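PDB 3III: CocE/NonD family hydrolase from Staphylococcus aureus subsp. aureus COL, which probably hydrolyses ester or amide bonds as a serine hydrolase of the alpha/beta-hydrolase fold, related to cocaine esterase and X-Pro dipeptidyl-peptidases. Local coordinates for residues V46-R49 against K53-I56; V337-Y342 against Q505-E510; H369-A374 against L509-K514; M423-G428 against V490-E495. All blocks are in the same frame, centred on the assembly; numbering follows the deposited sequence. Where two conformers were deposited one is given.

Interaction 1: V46-R49 against K53-I56; sequences VEMR and KLYI
Met48, modelled as selenomethionine, reaches across to the two methyls of Leu54. Its CB is still too far from Leu54 to touch it. CG lies anti to the carbonyl carbon, chi1 -53°, and comes to 4.0 Å from Leu54 CD1. The chain then bends, chi2 -65°, which brings SE to 4.1 Å from Leu54 CD2. A second bend at chi3 turns CE back over Val46 of its own segment. The Met48 and Leu54 side chains meet at about a right angle. Asp145 and Glu148 of helix 140-154 also touch Met48.

The two segments form the closing end of an antiparallel beta hairpin, strands 36-47 and 53-60, in the large mixed sheet of the hydrolase domain. Val46 and Leu54 are a hydrogen-bonded pair. Val46 N donates to Leu54 O at 2.8 Å, in the carbonyl plane. Leu54 N donates back to Val46 O at 2.9 Å, and this bond is nearly straight at 176°. Glu47 and Lys53 form the next, non-hydrogen-bonded pair, with their side chains on the other face. Their charged ends do not meet, with Glu47 OE1 5.7 Å from Lys53 NZ.

On the Val46 face, Val46 CG2 packs on Ile56 CD1 at 4.1 Å. Trp152 of helix 140-154 touches both residues. Arg49 forms salt bridges with Glu144 and Glu148 of that helix.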
loop_
_atom_site.group_PDB
_atom_site.type_symbol
_atom_site.label_atom_id
_atom_site.label_comp_id
_atom_site.label_asym_id
_atom_site.label_seq_id
_atom_site.Cartn_x
_atom_site.Cartn_y
_atom_site.Cartn_z
ATOM N N VAL A 46 -1.573 -22.492 18.383
ATOM C CA VAL A 46 -0.260 -22.957 17.958
ATOM C C VAL A 46 0.756 -22.403 18.949
ATOM O O VAL A 46 0.725 -21.208 19.328
ATOM C CB VAL A 46 0.095 -22.462 16.539
ATOM C CG1 VAL A 46 1.495 -22.938 16.127
ATOM C CG2 VAL A 46 -0.905 -22.903 15.549
ATOM N N GLU A 47 1.671 -23.243 19.392
ATOM C CA GLU A 47 2.608 -22.819 20.455
ATOM C C GLU A 47 3.926 -22.374 19.839
ATOM O O GLU A 47 4.529 -23.136 19.076
ATOM C CB GLU A 47 2.842 -23.951 21.477
ATOM C CG GLU A 47 3.603 -23.499 22.690
ATOM C CD GLU A 47 3.815 -24.595 23.688
ATOM O OE1 GLU A 47 3.014 -25.510 23.720
ATOM O OE2 GLU A 47 4.761 -24.519 24.477
HETATM N N MSE A 48 4.365 -21.152 20.184
HETATM C CA MSE A 48 5.620 -20.595 19.726
HETATM C C MSE A 48 6.812 -21.182 20.489
HETATM O O MSE A 48 6.661 -21.796 21.581
HETATM C CB MSE A 48 5.623 -19.079 19.869
HETATM C CG MSE A 48 4.459 -18.356 19.243
HETATM SE SE MSE A 48 4.435 -18.526 17.279
HETATM C CE MSE A 48 3.362 -20.244 17.144
ATOM N N ARG A 49 8.011 -20.928 19.968
ATOM C CA ARG A 49 9.243 -21.457 20.598
ATOM C C ARG A 49 9.357 -21.006 22.042
ATOM O O ARG A 49 9.806 -21.759 22.863
ATOM C CB ARG A 49 10.513 -21.025 19.863
ATOM C CG ARG A 49 10.900 -21.907 18.629
ATOM C CD ARG A 49 11.812 -21.121 17.650
ATOM N NE ARG A 49 11.200 -19.836 17.299
ATOM C CZ ARG A 49 11.858 -18.710 17.012
ATOM N NH1 ARG A 49 13.193 -18.685 16.986
ATOM N NH2 ARG A 49 11.176 -17.602 16.772
ATOM N N LYS A 53 1.141 -18.930 23.217
ATOM C CA LYS A 53 0.112 -19.473 22.346
ATOM C C LYS A 53 -0.485 -18.435 21.414
ATOM O O LYS A 53 -0.840 -17.365 21.842
ATOM C CB LYS A 53 -0.965 -20.154 23.194
ATOM C CG LYS A 53 -0.515 -21.583 23.636
ATOM C CD LYS A 53 -1.537 -22.187 24.552
ATOM C CE LYS A 53 -1.215 -23.640 24.877
ATOM N NZ LYS A 53 -1.908 -24.041 26.145
ATOM N N LEU A 54 -0.590 -18.755 20.134
ATOM C CA LEU A 54 -1.321 -17.934 19.177
ATOM C C LEU A 54 -2.623 -18.647 18.853
ATOM O O LEU A 54 -2.650 -19.906 18.739
ATOM C CB LEU A 54 -0.531 -17.724 17.882
ATOM C CG LEU A 54 0.264 -16.432 17.782
ATOM C CD1 LEU A 54 1.114 -16.164 19.006
ATOM C CD2 LEU A 54 1.047 -16.389 16.486
ATOM N N TYR A 55 -3.675 -17.865 18.719
ATOM C CA TYR A 55 -5.018 -18.362 18.470
ATOM C C TYR A 55 -5.417 -18.254 17.025
ATOM O O TYR A 55 -5.164 -17.251 16.369
ATOM C CB TYR A 55 -6.048 -17.685 19.389
ATOM C CG TYR A 55 -5.773 -18.049 20.837
ATOM C CD1 TYR A 55 -6.501 -19.045 21.480
ATOM C CD2 TYR A 55 -4.764 -17.406 21.540
ATOM C CE1 TYR A 55 -6.199 -19.408 22.804
ATOM C CE2 TYR A 55 -4.451 -17.768 22.813
ATOM C CZ TYR A 55 -5.171 -18.760 23.443
ATOM O OH TYR A 55 -4.882 -19.052 24.733
ATOM N N ILE A 56 -6.057 -19.296 16.529
ATOM C CA ILE A 56 -6.459 -19.360 15.087
ATOM C C ILE A 56 -7.860 -19.917 14.900
ATOM O O ILE A 56 -8.434 -20.548 15.802
ATOM C CB ILE A 56 -5.486 -20.279 14.253
ATOM C CG1 ILE A 56 -5.584 -21.743 14.701
ATOM C CG2 ILE A 56 -4.052 -19.850 14.477
ATOM C CD1 ILE A 56 -4.643 -22.766 13.889
#

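Interaction 2: V337-Y342 against Q505-E510; sequences VRDQFY and QGETLE
Asp339, Gln340 and Glu507 meet through one water. The water donates to Asp339 OD1 at 2.7 Å and to Glu507 OE2 at 2.6 Å. It accepts from Gln340 NE2 at 2.9 Å. These three bonds bridge the segments through the water. The direct approach of the carboxylates is looser: Asp339 OD1 stands 4.2 Å from Glu507 OE1. Their planes are turned 52° apart, and the two side chains cross at about a right angle. Glu507 reaches over with its chain extended beyond CG, chi2 -170°.

Two like charges sit close here, and lysines answer them. Lys431 NZ makes salt bridges to both Asp339 OD1 and Glu507 OE1, so it probably offsets the repulsion. Lys343 NZ makes a salt bridge to Asp339 OD2, and the backbone N of Lys504 also binds Glu507 OE1.

The chain turns a corner at Asp339. The contact ties this corner of the hydrolase sheet's edge hairpin to the start of strand 508-514 in the C-terminal beta domain. The pairing of Asp339 and Gln340 opposite Lys343 is a classic beta bulge.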
loop_
_atom_site.group_PDB
_atom_site.type_symbol
_atom_site.label_atom_id
_atom_site.label_comp_id
_atom_site.label_asym_id
_atom_site.label_seq_id
_atom_site.Cartn_x
_atom_site.Cartn_y
_atom_site.Cartn_z
ATOM N N VAL A 337 -3.947 2.263 -17.138
ATOM C CA VAL A 337 -3.665 3.641 -17.521
ATOM C C VAL A 337 -4.948 4.454 -17.247
ATOM O O VAL A 337 -5.954 4.319 -17.945
ATOM C CB VAL A 337 -3.294 3.750 -18.981
ATOM C CG1 VAL A 337 -2.920 5.231 -19.319
ATOM C CG2 VAL A 337 -2.051 2.847 -19.273
ATOM N N ARG A 338 -4.943 5.270 -16.202
ATOM C CA ARG A 338 -6.170 5.950 -15.768
ATOM C C ARG A 338 -6.423 7.112 -16.738
ATOM O O ARG A 338 -5.512 7.850 -17.030
ATOM C CB ARG A 338 -6.005 6.529 -14.379
ATOM C CG ARG A 338 -5.743 5.509 -13.321
ATOM C CD ARG A 338 -5.432 6.134 -11.969
ATOM N NE ARG A 338 -4.259 6.985 -12.100
ATOM C CZ ARG A 338 -3.781 7.785 -11.145
ATOM N NH1 ARG A 338 -4.310 7.808 -9.913
ATOM N NH2 ARG A 338 -2.707 8.528 -11.409
ATOM N N ASP A 339 -7.661 7.313 -17.159
ATOM C CA ASP A 339 -8.038 8.491 -17.935
ATOM C C ASP A 339 -8.909 9.468 -17.083
ATOM O O ASP A 339 -8.588 10.678 -16.991
ATOM C CB ASP A 339 -8.833 8.074 -19.162
ATOM C CG ASP A 339 -9.300 9.301 -19.981
ATOM O OD1 ASP A 339 -8.648 10.377 -19.903
ATOM O OD2 ASP A 339 -10.312 9.177 -20.661
ATOM N N GLN A 340 -9.982 8.930 -16.493
ATOM C CA GLN A 340 -10.833 9.635 -15.540
ATOM C C GLN A 340 -11.131 8.685 -14.358
ATOM O O GLN A 340 -10.670 7.527 -14.339
ATOM C CB GLN A 340 -12.154 10.123 -16.177
ATOM C CG GLN A 340 -12.051 11.101 -17.329
ATOM C CD GLN A 340 -12.340 12.585 -16.951
ATOM O OE1 GLN A 340 -13.082 12.906 -15.968
ATOM N NE2 GLN A 340 -11.743 13.517 -17.737
ATOM N N PHE A 341 -11.934 9.165 -13.413
ATOM C CA PHE A 341 -12.319 8.404 -12.211
ATOM C C PHE A 341 -13.023 7.147 -12.708
ATOM O O PHE A 341 -14.078 7.232 -13.400
ATOM C CB PHE A 341 -13.243 9.269 -11.301
ATOM C CG PHE A 341 -13.802 8.539 -10.124
ATOM C CD1 PHE A 341 -13.130 8.498 -8.931
ATOM C CD2 PHE A 341 -14.996 7.866 -10.235
ATOM C CE1 PHE A 341 -13.627 7.773 -7.838
ATOM C CE2 PHE A 341 -15.507 7.115 -9.165
ATOM C CZ PHE A 341 -14.832 7.098 -7.946
ATOM N N TYR A 342 -12.494 5.983 -12.333
ATOM C CA TYR A 342 -13.129 4.684 -12.759
ATOM C C TYR A 342 -13.279 4.540 -14.269
ATOM O O TYR A 342 -14.238 3.890 -14.781
ATOM C CB TYR A 342 -14.453 4.492 -12.017
ATOM C CG TYR A 342 -14.224 3.696 -10.740
ATOM C CD1 TYR A 342 -13.415 4.197 -9.714
ATOM C CD2 TYR A 342 -14.746 2.392 -10.603
ATOM C CE1 TYR A 342 -13.163 3.465 -8.547
ATOM C CE2 TYR A 342 -14.466 1.634 -9.436
ATOM C CZ TYR A 342 -13.723 2.221 -8.393
ATOM O OH TYR A 342 -13.446 1.485 -7.225
ATOM N N GLN A 505 -4.287 14.601 -25.964
ATOM C CA GLN A 505 -3.969 15.823 -26.662
ATOM C C GLN A 505 -4.893 16.907 -26.175
ATOM O O GLN A 505 -6.118 16.706 -26.161
ATOM C CB GLN A 505 -4.213 15.629 -28.192
ATOM C CG GLN A 505 -4.080 16.947 -28.971
ATOM C CD GLN A 505 -4.363 16.728 -30.446
ATOM O OE1 GLN A 505 -5.135 15.816 -30.824
ATOM N NE2 GLN A 505 -3.765 17.565 -31.287
ATOM N N GLY A 506 -4.328 18.058 -25.788
ATOM C CA GLY A 506 -5.137 19.154 -25.264
ATOM C C GLY A 506 -5.298 19.182 -23.767
ATOM O O GLY A 506 -5.737 20.189 -23.187
ATOM N N GLU A 507 -4.964 18.072 -23.106
ATOM C CA GLU A 507 -5.025 18.020 -21.652
ATOM C C GLU A 507 -3.712 18.531 -21.062
ATOM O O GLU A 507 -2.713 18.587 -21.758
ATOM C CB GLU A 507 -5.371 16.597 -21.177
ATOM C CG GLU A 507 -6.832 16.205 -21.563
ATOM C CD GLU A 507 -7.356 14.912 -20.948
ATOM O OE1 GLU A 507 -6.636 13.889 -20.884
ATOM O OE2 GLU A 507 -8.552 14.925 -20.560
ATOM N N THR A 508 -3.722 18.869 -19.776
ATOM C CA THR A 508 -2.579 19.523 -19.124
ATOM C C THR A 508 -2.103 18.786 -17.901
ATOM O O THR A 508 -2.906 18.327 -17.117
ATOM C CB THR A 508 -3.043 20.901 -18.708
ATOM O OG1 THR A 508 -3.429 21.604 -19.906
ATOM C CG2 THR A 508 -1.922 21.719 -17.928
ATOM N N LEU A 509 -0.800 18.723 -17.712
ATOM C CA LEU A 509 -0.221 18.272 -16.462
ATOM C C LEU A 509 0.192 19.490 -15.710
ATOM O O LEU A 509 0.779 20.462 -16.285
ATOM C CB LEU A 509 0.991 17.358 -16.752
ATOM C CG LEU A 509 1.784 16.860 -15.535
ATOM C CD1 LEU A 509 2.522 15.510 -15.849
ATOM C CD2 LEU A 509 2.764 17.897 -15.026
ATOM N N GLU A 510 -0.108 19.477 -14.428
ATOM C CA GLU A 510 0.216 20.587 -13.548
ATOM C C GLU A 510 0.982 20.079 -12.345
ATOM O O GLU A 510 0.544 19.149 -11.662
ATOM C CB GLU A 510 -1.036 21.295 -13.081
ATOM C CG GLU A 510 -0.775 22.551 -12.236
ATOM C CD GLU A 510 -2.078 23.161 -11.715
ATOM O OE1 GLU A 510 -3.053 22.408 -11.456
ATOM O OE2 GLU A 510 -2.133 24.388 -11.573
HETATM O O HOH W 1 -9.808 12.785 -19.747
#

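Interaction 3: H369-A374 against L509-K514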
loop_
_atom_site.group_PDB
_atom_site.type_symbol
_atom_site.label_atom_id
_atom_site.label_comp_id
_atom_site.label_asym_id
_atom_site.label_seq_id
_atom_site.Cartn_x
_atom_site.Cartn_y
_atom_site.Cartn_z
ATOM N N HIS A 369 4.577 30.341 -14.666
ATOM C CA HIS A 369 3.907 29.064 -14.327
ATOM C C HIS A 369 3.931 27.993 -15.442
ATOM O O HIS A 369 2.899 27.368 -15.721
ATOM C CB HIS A 369 2.461 29.228 -13.725
ATOM C CG HIS A 369 1.496 30.046 -14.538
ATOM N ND1 HIS A 369 0.786 29.528 -15.606
ATOM C CD2 HIS A 369 1.064 31.325 -14.388
ATOM C CE1 HIS A 369 0.001 30.466 -16.109
ATOM N NE2 HIS A 369 0.154 31.567 -15.392
ATOM N N THR A 370 5.105 27.755 -16.049
ATOM C CA THR A 370 5.203 26.768 -17.128
ATOM C C THR A 370 6.214 25.699 -16.866
ATOM O O THR A 370 7.166 25.901 -16.114
ATOM C CB THR A 370 5.517 27.388 -18.499
ATOM O OG1 THR A 370 6.789 28.045 -18.476
ATOM C CG2 THR A 370 4.415 28.374 -18.863
ATOM N N LEU A 371 5.940 24.540 -17.500
ATOM C CA LEU A 371 6.850 23.427 -17.657
ATOM C C LEU A 371 7.209 23.403 -19.127
ATOM O O LEU A 371 6.350 23.640 -19.983
ATOM C CB LEU A 371 6.177 22.102 -17.285
ATOM C CG LEU A 371 5.756 21.816 -15.836
ATOM C CD1 LEU A 371 4.906 20.536 -15.765
ATOM C CD2 LEU A 371 7.005 21.661 -14.974
ATOM N N ASN A 372 8.467 23.107 -19.430
ATOM C CA ASN A 372 8.992 23.362 -20.753
ATOM C C ASN A 372 9.895 22.252 -21.269
ATOM O O ASN A 372 10.706 21.708 -20.520
ATOM C CB ASN A 372 9.850 24.682 -20.752
ATOM C CG ASN A 372 9.073 25.923 -20.267
ATOM O OD1 ASN A 372 8.561 26.727 -21.070
ATOM N ND2 ASN A 372 8.971 26.073 -18.959
ATOM N N HIS A 373 9.830 21.999 -22.577
ATOM C CA HIS A 373 10.797 21.121 -23.250
ATOM C C HIS A 373 12.227 21.546 -23.092
ATOM O O HIS A 373 13.043 20.703 -22.893
ATOM C CB HIS A 373 10.570 21.057 -24.754
ATOM C CG HIS A 373 9.344 20.323 -25.123
ATOM N ND1 HIS A 373 9.178 18.983 -24.842
ATOM C CD2 HIS A 373 8.199 20.736 -25.727
ATOM C CE1 HIS A 373 7.983 18.596 -25.266
ATOM N NE2 HIS A 373 7.367 19.640 -25.806
ATOM N N ALA A 374 12.501 22.843 -23.243
ATOM C CA ALA A 374 13.853 23.384 -23.268
ATOM C C ALA A 374 14.207 23.904 -21.898
ATOM O O ALA A 374 13.313 24.302 -21.153
ATOM C CB ALA A 374 13.939 24.537 -24.289
ATOM N N LEU A 509 -0.800 18.723 -17.712
ATOM C CA LEU A 509 -0.221 18.272 -16.462
ATOM C C LEU A 509 0.192 19.490 -15.710
ATOM O O LEU A 509 0.779 20.462 -16.285
ATOM C CB LEU A 509 0.991 17.358 -16.752
ATOM C CG LEU A 509 1.784 16.860 -15.535
ATOM C CD1 LEU A 509 2.522 15.510 -15.849
ATOM C CD2 LEU A 509 2.764 17.897 -15.026
ATOM N N GLU A 510 -0.108 19.477 -14.428
ATOM C CA GLU A 510 0.216 20.587 -13.548
ATOM C C GLU A 510 0.982 20.079 -12.345
ATOM O O GLU A 510 0.544 19.149 -11.662
ATOM C CB GLU A 510 -1.036 21.295 -13.081
ATOM C CG GLU A 510 -0.775 22.551 -12.236
ATOM C CD GLU A 510 -2.078 23.161 -11.715
ATOM O OE1 GLU A 510 -3.053 22.408 -11.456
ATOM O OE2 GLU A 510 -2.133 24.388 -11.573
ATOM N N VAL A 511 2.147 20.672 -12.115
ATOM C CA VAL A 511 2.873 20.482 -10.889
ATOM C C VAL A 511 2.443 21.572 -9.909
ATOM O O VAL A 511 2.460 22.742 -10.263
ATOM C CB VAL A 511 4.389 20.676 -11.101
ATOM C CG1 VAL A 511 5.072 20.802 -9.737
ATOM C CG2 VAL A 511 4.948 19.561 -11.867
ATOM N N VAL A 512 2.176 21.205 -8.654
ATOM C CA VAL A 512 1.851 22.150 -7.602
ATOM C C VAL A 512 2.876 21.927 -6.477
ATOM O O VAL A 512 3.172 20.786 -6.132
ATOM C CB VAL A 512 0.460 21.882 -7.021
ATOM C CG1 VAL A 512 0.158 22.828 -5.851
ATOM C CG2 VAL A 512 -0.621 21.949 -8.115
ATOM N N VAL A 513 3.403 23.014 -5.916
ATOM C CA VAL A 513 4.272 22.958 -4.761
ATOM C C VAL A 513 3.675 23.883 -3.705
ATOM O O VAL A 513 3.316 25.052 -3.995
ATOM C CB VAL A 513 5.723 23.336 -5.122
ATOM C CG1 VAL A 513 6.642 23.231 -3.839
ATOM C CG2 VAL A 513 6.257 22.470 -6.233
ATOM N N LYS A 514 3.644 23.435 -2.453
ATOM C CA LYS A 514 2.899 24.144 -1.438
ATOM C C LYS A 514 3.484 23.824 -0.065
ATOM O O LYS A 514 4.191 22.824 0.107
ATOM C CB LYS A 514 1.456 23.585 -1.515
ATOM C CG LYS A 514 0.431 24.404 -0.813
ATOM C CD LYS A 514 -0.951 23.773 -1.002
ATOM C CE LYS A 514 -2.001 24.704 -0.522
ATOM N NZ LYS A 514 -3.232 24.021 -0.082
#
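Leu371 meets Leu509 and Val511 with a single methyl, CD1. It crosses both side chains at about a right angle. The methyl points end-on at Leu509 CD2, while Val511 CG2 lies beside it. Leu371 CD1 is 3.5 Å from Leu509 CD2, tighter than usual for two carbons. It is 4.0 Å from Val511 CG2.

Leu371 holds CG anti to its carbonyl carbon, chi1 -67°, and chi2 is near 171°, which carries CD1 out toward strand 508-514. The CB bond of Leu371 already points that way. Leu509 starts differently. Its CB bond does not aim at Leu371, but with CG opposite the backbone N, chi1 176°, the CD2 branch swings in from the side. Val511 does point toward Leu371 and offers CG2. Leu509 and Val511 are two residues apart on one strand, so both present methyls on the same face.

The contact is purely apolar, and the two backbones stay apart: the nearest CA atoms, of Leu371 and Glu510, are 8.3 Å from each other. Polar bonds lie elsewhere on segment 369-374. Asn372 ND2 donates to Thr370 OG1 at 3.0 Å.

Strand 392-398 links the two sides. Its Lys396 bonds through the backbone to Leu371, and its Tyr397 to Leu509. Leu362 and Leu364 of strand 358-365 pack beside Leu371, while Ile429 of strand 424-432 touches Leu509 and Val511.

Interaction 4: M423-G428 against V490-E495; sequences MDLFAG and VPVEIE
Asp424 OD2 is gripped by two groups, Val537 N and Thr536 OG1, next to Leu425, which packs on Val492 and Ile494. Asp424 OD1 adds a salt bridge to Arg458. The acid is buried, and these partners satisfy both oxygens.

Leu425 carries the apolar contact. Its CD1 lies 4.0 Å from Val492 CG2 and 4.1 Å from Ile494 CD1, so the methyl meets both residues. Ile494 CD1 also reaches Leu425 CB at 4.1 Å. The Leu425 and Ile494 side chains cross at about a right angle. Ile494 sends CG1 anti to its carbonyl carbon, chi1 -58°, which aims CD1 at Leu425.

The two strands face each other across a beta sandwich. Strand 424-432 belongs to the five-stranded sheet and strand 490-503 to the larger antiparallel sheet. The axes of segments 424-428 and 490-495 come within 8.5 Å at their closest and make an angle of 53°, a distance filled by side chains and not by backbone bonds. The other branch of Ile494 works further along: Ala427 CB touches Ile494 CG2 at 4.0 Å. Leu457 of strand 447-458 flanks Val492 and Ile494, and His542 of strand 541-546 packs on Leu425.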
loop_
_atom_site.group_PDB
_atom_site.type_symbol
_atom_site.label_atom_id
_atom_site.label_comp_id
_atom_site.label_asym_id
_atom_site.label_seq_id
_atom_site.Cartn_x
_atom_site.Cartn_y
_atom_site.Cartn_z
HETATM N N MSE A 423 12.264 23.323 5.779
HETATM C CA MSE A 423 11.088 23.488 4.967
HETATM C C MSE A 423 10.388 22.135 4.793
HETATM O O MSE A 423 11.037 21.133 4.573
HETATM C CB MSE A 423 11.470 24.008 3.576
HETATM C CG MSE A 423 12.261 25.278 3.629
HETATM SE SE MSE A 423 13.074 25.658 1.863
HETATM C CE MSE A 423 11.421 26.269 0.863
ATOM N N ASP A 424 9.073 22.142 4.909
ATOM C CA ASP A 424 8.271 21.019 4.526
ATOM C C ASP A 424 7.629 21.324 3.180
ATOM O O ASP A 424 6.804 22.231 3.090
ATOM C CB ASP A 424 7.202 20.725 5.600
ATOM C CG ASP A 424 7.805 20.071 6.856
ATOM O OD1 ASP A 424 8.820 19.373 6.696
ATOM O OD2 ASP A 424 7.234 20.189 7.969
ATOM N N LEU A 425 7.977 20.512 2.160
ATOM C CA LEU A 425 7.493 20.717 0.799
ATOM C C LEU A 425 6.494 19.593 0.442
ATOM O O LEU A 425 6.750 18.397 0.678
ATOM C CB LEU A 425 8.636 20.709 -0.198
ATOM C CG LEU A 425 9.803 21.709 -0.065
ATOM C CD1 LEU A 425 10.942 21.408 -1.085
ATOM C CD2 LEU A 425 9.294 23.083 -0.269
ATOM N N PHE A 426 5.364 20.026 -0.090
ATOM C CA PHE A 426 4.268 19.179 -0.485
ATOM C C PHE A 426 4.157 19.338 -1.986
ATOM O O PHE A 426 3.961 20.436 -2.490
ATOM C CB PHE A 426 2.981 19.649 0.185
ATOM C CG PHE A 426 2.959 19.449 1.706
ATOM C CD1 PHE A 426 2.201 18.470 2.269
ATOM C CD2 PHE A 426 3.701 20.268 2.554
ATOM C CE1 PHE A 426 2.180 18.231 3.668
ATOM C CE2 PHE A 426 3.658 20.072 3.959
ATOM C CZ PHE A 426 2.895 19.083 4.526
ATOM N N ALA A 427 4.373 18.252 -2.700
ATOM C CA ALA A 427 4.269 18.233 -4.161
ATOM C C ALA A 427 3.076 17.456 -4.613
ATOM O O ALA A 427 2.641 16.461 -3.986
ATOM C CB ALA A 427 5.498 17.678 -4.772
ATOM N N GLY A 428 2.522 17.906 -5.741
ATOM C CA GLY A 428 1.486 17.203 -6.393
ATOM C C GLY A 428 1.484 17.318 -7.898
ATOM O O GLY A 428 1.950 18.320 -8.467
ATOM N N VAL A 490 19.294 25.383 -1.838
ATOM C CA VAL A 490 19.721 23.966 -1.938
ATOM C C VAL A 490 18.901 23.196 -2.982
ATOM O O VAL A 490 17.714 23.572 -3.263
ATOM C CB VAL A 490 19.667 23.285 -0.571
ATOM C CG1 VAL A 490 20.544 24.064 0.478
ATOM C CG2 VAL A 490 18.237 23.168 -0.105
ATOM N N PRO A 491 19.519 22.172 -3.622
ATOM C CA PRO A 491 18.800 21.325 -4.569
ATOM C C PRO A 491 18.127 20.187 -3.841
ATOM O O PRO A 491 18.762 19.597 -2.956
ATOM C CB PRO A 491 19.922 20.768 -5.460
ATOM C CG PRO A 491 21.108 20.776 -4.562
ATOM C CD PRO A 491 20.976 21.937 -3.693
ATOM N N VAL A 492 16.868 19.911 -4.191
ATOM C CA VAL A 492 16.081 18.828 -3.625
ATOM C C VAL A 492 15.450 18.056 -4.749
ATOM O O VAL A 492 15.171 18.608 -5.827
ATOM C CB VAL A 492 15.003 19.314 -2.649
ATOM C CG1 VAL A 492 15.681 20.147 -1.462
ATOM C CG2 VAL A 492 13.925 20.099 -3.387
ATOM N N GLU A 493 15.249 16.784 -4.508
ATOM C CA GLU A 493 14.513 15.921 -5.437
ATOM C C GLU A 493 13.440 15.219 -4.666
ATOM O O GLU A 493 13.728 14.530 -3.671
ATOM C CB GLU A 493 15.439 14.902 -6.072
ATOM C CG GLU A 493 16.478 15.585 -6.909
ATOM C CD GLU A 493 17.449 14.653 -7.561
ATOM O OE1 GLU A 493 17.093 13.515 -7.906
ATOM O OE2 GLU A 493 18.598 15.101 -7.774
ATOM N N ILE A 494 12.208 15.454 -5.101
ATOM C CA ILE A 494 11.019 14.980 -4.434
ATOM C C ILE A 494 10.472 13.770 -5.163
ATOM O O ILE A 494 10.230 13.818 -6.397
ATOM C CB ILE A 494 9.956 16.070 -4.345
ATOM C CG1 ILE A 494 10.521 17.285 -3.596
ATOM C CG2 ILE A 494 8.710 15.600 -3.579
ATOM C CD1 ILE A 494 9.497 18.466 -3.472
ATOM N N GLU A 495 10.309 12.683 -4.407
ATOM C CA GLU A 495 9.687 11.410 -4.918
ATOM C C GLU A 495 8.149 11.548 -5.108
ATOM O O GLU A 495 7.388 11.454 -4.150
ATOM C CB GLU A 495 10.009 10.255 -3.933
ATOM C CG GLU A 495 9.485 8.853 -4.317
ATOM C CD GLU A 495 9.778 7.807 -3.242
ATOM O OE1 GLU A 495 10.122 8.191 -2.112
ATOM O OE2 GLU A 495 9.717 6.578 -3.529
#

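In the fold
Interaction 1 stands apart from the others. Its centre is about 50 Å from that of interaction 2, across the centre of the chain, though both reach the large mixed sheet of the hydrolase domain. Interaction 2 joins the edge of that sheet to the C-terminal beta domain, which holds interactions 3 and 4. Interactions 2 and 3 share Leu509 and Glu510 on strand 508-514, with centres about 16 Å apart. Interactions 3 and 4 are closest, with centres about 14 Å apart. Strands 508-514 and 424-432 are neighbours in one sheet, and Val512 N lies 2.9 Å from Gly428 O, a probable hydrogen bond. In sequence, interaction 4 is nested inside the loops closed by interactions 2 and 3.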